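Local coordinates for protein NRD1 (Saccharomyces cerevisiae, PDB 3CLJ) that binds the phosphorylated C-terminal domain of RNA polymerase II through its CTD-interacting domain, as part of the Nrd1-Nab3-Sen1 termination complex, at residues I47-S50 against R51-D55; G98-I101 against Q102-L105. All coordinates share one frame; numbering follows the deposited sequence.

Interaction 1: residues I47-S50 against R51-D55; sequences IDYS and RLCPD
Arg51 reaches back along the last turns of helix 39-52, in the all-helical CTD-interacting domain, to form an i to i+3 salt bridge with Asp48. Its NH1 lies 2.9 Å from Asp48 OD1, which it meets nearly along the C-O axis, while the oxygen stands 21° out of the guanidinium plane; the carboxylate and guanidinium planes are 27° apart. The methyl CG2 of Ile47 sits over the centre of one guanidinium face, 3.7 Å from Arg51 CZ, so the flat group is backed by a hydrocarbon while its edge is taken by the acid. With CG turned away from its own carbonyl carbon (chi1 -70°) and the chain extended from CG to NE, Arg51 runs alongside Ile47 in the same direction. NE carries a second salt bridge, to Glu103 of helix 90-111, which probably helps fix the rotation of the guanidinium.

The helix ends just beyond. Arg51 N still donates a regular bond to Ile47 O, but Tyr49 O is shared between Leu52 N and, weakly, Cys53 N, and Cys53 is the first residue to leave helical backbone angles. Ser50 O, at this helix end, accepts a hydrogen bond from Lys58 NZ, and Ser50 OG pairs with Ser61 OG. Cys53 turns its side chain back over one face of the Tyr49 ring: CB makes a CH-pi contact, offset toward the rim and 3.7 Å from Tyr49 CZ, and SG stands above the same face, 4.7 Å from the ring centroid.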
loop_
_atom_site.group_PDB
_atom_site.type_symbol
_atom_site.label_atom_id
_atom_site.label_comp_id
_atom_site.label_asym_id
_atom_site.label_seq_id
_atom_site.Cartn_x
_atom_site.Cartn_y
_atom_site.Cartn_z
ATOM N N ILE A 47 5.471 -1.131 3.809
ATOM C CA ILE A 47 5.013 -0.276 4.937
ATOM C C ILE A 47 6.032 0.825 5.225
ATOM O O ILE A 47 5.692 2.013 5.330
ATOM C CB ILE A 47 4.731 -1.116 6.211
ATOM C CG1 ILE A 47 3.456 -1.980 5.992
ATOM C CG2 ILE A 47 4.514 -0.206 7.424
ATOM C CD1 ILE A 47 3.174 -3.004 7.089
ATOM N N ASP A 48 7.293 0.416 5.323
ATOM C CA ASP A 48 8.380 1.316 5.646
ATOM C C ASP A 48 8.685 2.268 4.486
ATOM O O ASP A 48 9.073 3.423 4.697
ATOM C CB ASP A 48 9.605 0.488 6.071
ATOM C CG ASP A 48 9.425 -0.156 7.465
ATOM O OD1 ASP A 48 8.552 0.298 8.236
ATOM O OD2 ASP A 48 10.208 -1.070 7.858
ATOM N N TYR A 49 8.534 1.777 3.263
ATOM C CA TYR A 49 8.684 2.637 2.113
ATOM C C TYR A 49 7.644 3.794 2.197
ATOM O O TYR A 49 7.976 4.956 1.992
ATOM C CB TYR A 49 8.483 1.840 0.798
ATOM C CG TYR A 49 8.541 2.780 -0.356
ATOM C CD1 TYR A 49 9.773 3.365 -0.733
ATOM C CD2 TYR A 49 7.370 3.173 -1.025
ATOM C CE1 TYR A 49 9.828 4.286 -1.802
ATOM C CE2 TYR A 49 7.412 4.040 -2.086
ATOM C CZ TYR A 49 8.638 4.645 -2.437
ATOM O OH TYR A 49 8.677 5.572 -3.459
ATOM N N SER A 50 6.403 3.450 2.487
ATOM C CA SER A 50 5.349 4.455 2.752
ATOM C C SER A 50 5.708 5.482 3.840
ATOM O O SER A 50 5.430 6.685 3.726
ATOM C CB SER A 50 4.025 3.746 3.131
ATOM O OG SER A 50 2.920 4.634 2.993
ATOM N N ARG A 51 6.229 4.963 4.939
ATOM C CA ARG A 51 6.679 5.795 6.065
ATOM C C ARG A 51 7.776 6.782 5.750
ATOM O O ARG A 51 7.786 7.863 6.304
ATOM C CB ARG A 51 7.165 4.928 7.221
ATOM C CG ARG A 51 6.054 4.214 7.886
ATOM C CD ARG A 51 6.640 3.264 8.903
ATOM N NE ARG A 51 5.560 2.805 9.796
ATOM C CZ ARG A 51 5.564 1.659 10.477
ATOM N NH1 ARG A 51 6.633 0.841 10.407
ATOM N NH2 ARG A 51 4.536 1.383 11.293
ATOM N N LEU A 52 8.680 6.405 4.859
ATOM C CA LEU A 52 9.947 7.089 4.721
ATOM C C LEU A 52 10.152 7.805 3.375
ATOM O O LEU A 52 11.124 8.533 3.213
ATOM C CB LEU A 52 11.092 6.059 4.921
ATOM C CG LEU A 52 11.159 5.466 6.358
ATOM C CD1 LEU A 52 12.112 4.238 6.484
ATOM C CD2 LEU A 52 11.475 6.516 7.421
ATOM N N CYS A 53 9.266 7.583 2.409
ATOM C CA CYS A 53 9.490 8.103 1.080
ATOM C C CYS A 53 9.250 9.638 1.055
ATOM O O CYS A 53 8.599 10.182 1.953
ATOM C CB CYS A 53 8.577 7.377 0.056
ATOM S SG CYS A 53 6.829 7.667 0.330
ATOM N N PRO A 54 9.771 10.322 0.011
ATOM C CA PRO A 54 9.446 11.766 -0.204
ATOM C C PRO A 54 7.918 12.075 -0.156
ATOM O O PRO A 54 7.076 11.213 -0.484
ATOM C CB PRO A 54 10.045 12.042 -1.602
ATOM C CG PRO A 54 11.186 11.044 -1.699
ATOM C CD PRO A 54 10.664 9.784 -1.050
ATOM N N ASP A 55 7.546 13.275 0.255
ATOM C CA ASP A 55 6.124 13.690 0.311
ATOM C C ASP A 55 5.355 13.418 -0.988
ATOM O O ASP A 55 4.257 12.865 -0.978
ATOM C CB ASP A 55 6.013 15.203 0.632
ATOM C CG ASP A 55 6.500 15.545 2.040
ATOM O OD1 ASP A 55 6.999 14.607 2.730
ATOM O OD2 ASP A 55 6.375 16.738 2.438
#

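Interaction 2: residues G98-I101 against Q102-L105; sequences GEVI and QELL
A water-bridged kink in helix 90-111 defines this contact: the amides of Gln102 and Glu103 do not reach the carbonyls four residues back directly, and ordered waters span the break. One water accepts from Gln102 N and donates to Gly98 O, 2.8 Å away, and to the side-chain OE1 of Gln102. A second accepts from Glu103 N and donates to Glu99 O, so each missing i to i+4 bond is replaced by a water-mediated one. A third water donates to Glu103 OE1 at 2.9 Å and, weakly, to Glu99 O, while Glu103 OE2 is held in a salt bridge by Arg51 NE of helix 39-52.

Regular helix geometry resumes immediately afterwards. Leu104 N meets Val100 O at 3.0 Å, and Leu105 N meets Ile101 O at 2.8 Å. The side chains of the same residue pairs also touch: Val100 CG2 meets Leu104 CD1 at 3.9 Å, and Ile101 CG1 meets Leu105 CD1 at 3.8 Å, each pair set at a slant. Ile101 places CG1 opposite its own backbone N (chi1 -154°), on the side where the Leu105 methyl arrives; CD1 of Leu105 also packs against Ile101 O. Shortening Leu105 to an alanine is likely to open a gap beside Ile101 CG1.

The kinked segment is packed on several sides. Val100 and Leu104 rest on helix 39-52, and Leu104 also touches Ile65 of helix 58-77. Ile101 and Leu105 both reach Trp127 of helix 114-130, and Leu105 further meets Leu62 of helix 58-77.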
loop_
_atom_site.group_PDB
_atom_site.type_symbol
_atom_site.label_atom_id
_atom_site.label_comp_id
_atom_site.label_asym_id
_atom_site.label_seq_id
_atom_site.Cartn_x
_atom_site.Cartn_y
_atom_site.Cartn_z
ATOM N N GLY A 98 -3.527 -3.732 7.388
ATOM C CA GLY A 98 -4.663 -3.153 8.101
ATOM C C GLY A 98 -4.287 -2.545 9.460
ATOM O O GLY A 98 -4.851 -1.481 9.839
ATOM N N GLU A 99 -3.363 -3.176 10.211
ATOM C CA GLU A 99 -2.964 -2.583 11.492
ATOM C C GLU A 99 -2.204 -1.237 11.400
ATOM O O GLU A 99 -2.207 -0.486 12.347
ATOM C CB GLU A 99 -2.289 -3.605 12.424
ATOM C CG GLU A 99 -3.233 -4.745 12.921
ATOM C CD GLU A 99 -4.540 -4.238 13.562
ATOM O OE1 GLU A 99 -4.488 -3.684 14.687
ATOM O OE2 GLU A 99 -5.621 -4.389 12.929
ATOM N N VAL A 100 -1.594 -0.909 10.255
ATOM C CA VAL A 100 -0.896 0.377 10.077
ATOM C C VAL A 100 -1.516 1.322 9.047
ATOM O O VAL A 100 -1.038 2.443 8.914
ATOM C CB VAL A 100 0.621 0.220 9.691
ATOM C CG1 VAL A 100 1.400 -0.518 10.849
ATOM C CG2 VAL A 100 0.723 -0.448 8.327
ATOM N N ILE A 101 -2.555 0.879 8.321
ATOM C CA ILE A 101 -3.094 1.679 7.235
ATOM C C ILE A 101 -3.594 3.107 7.643
ATOM O O ILE A 101 -3.489 4.045 6.855
ATOM C CB ILE A 101 -4.171 0.914 6.384
ATOM C CG1 ILE A 101 -4.219 1.482 4.981
ATOM C CG2 ILE A 101 -5.581 0.882 7.050
ATOM C CD1 ILE A 101 -2.889 1.513 4.249
ATOM N N GLN A 102 -4.178 3.255 8.839
ATOM C CA GLN A 102 -4.586 4.581 9.245
ATOM C C GLN A 102 -3.402 5.527 9.471
ATOM O O GLN A 102 -3.477 6.703 9.065
ATOM C CB GLN A 102 -5.408 4.472 10.495
ATOM C CG GLN A 102 -6.704 3.779 10.197
ATOM C CD GLN A 102 -7.507 3.527 11.440
ATOM O OE1 GLN A 102 -7.651 2.385 11.866
ATOM N NE2 GLN A 102 -7.981 4.597 12.066
ATOM N N GLU A 103 -2.330 5.020 10.105
ATOM C CA GLU A 103 -1.053 5.757 10.236
ATOM C C GLU A 103 -0.533 6.206 8.859
ATOM O O GLU A 103 -0.162 7.386 8.631
ATOM C CB GLU A 103 0.017 4.883 10.920
ATOM C CG GLU A 103 1.439 5.444 10.867
ATOM C CD GLU A 103 2.517 4.382 11.058
ATOM O OE1 GLU A 103 2.217 3.300 11.663
ATOM O OE2 GLU A 103 3.658 4.654 10.595
ATOM N N LEU A 104 -0.491 5.239 7.943
ATOM C CA LEU A 104 0.080 5.509 6.645
ATOM C C LEU A 104 -0.795 6.475 5.860
ATOM O O LEU A 104 -0.269 7.322 5.169
ATOM C CB LEU A 104 0.268 4.202 5.829
ATOM C CG LEU A 104 1.189 3.143 6.418
ATOM C CD1 LEU A 104 1.316 1.989 5.363
ATOM C CD2 LEU A 104 2.558 3.682 6.866
ATOM N N LEU A 105 -2.107 6.273 5.877
ATOM C CA LEU A 105 -3.024 7.220 5.198
ATOM C C LEU A 105 -2.984 8.637 5.736
ATOM O O LEU A 105 -2.931 9.582 4.952
ATOM C CB LEU A 105 -4.489 6.736 5.318
ATOM C CG LEU A 105 -4.813 5.554 4.387
ATOM C CD1 LEU A 105 -6.073 4.751 4.932
ATOM C CD2 LEU A 105 -4.978 6.018 2.914
HETATM O O HOH W 1 -4.873 1.093 10.877
HETATM O O HOH W 2 -2.478 2.627 12.066
HETATM O O HOH W 3 -0.032 2.131 13.041
#

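How the interactions relate
Interaction 1 closes helix 39-52 and interaction 2 lies within helix 90-111, later in the chain; helix 58-77 falls between them in sequence. Their centres are about 12 Å apart, and the two helices touch directly. The salt bridge between Arg51 NE and Glu103 OE2, 2.8 Å long, is the polar link between residues 47-55 and 98-105, and beside it Arg51 CG packs on Leu104 CD2 and Ile47 CD1 on Val100 CG2. Both contacts belong to the single CTD-interacting domain, where they tie a helix end to a kinked helix within one all-helical domain.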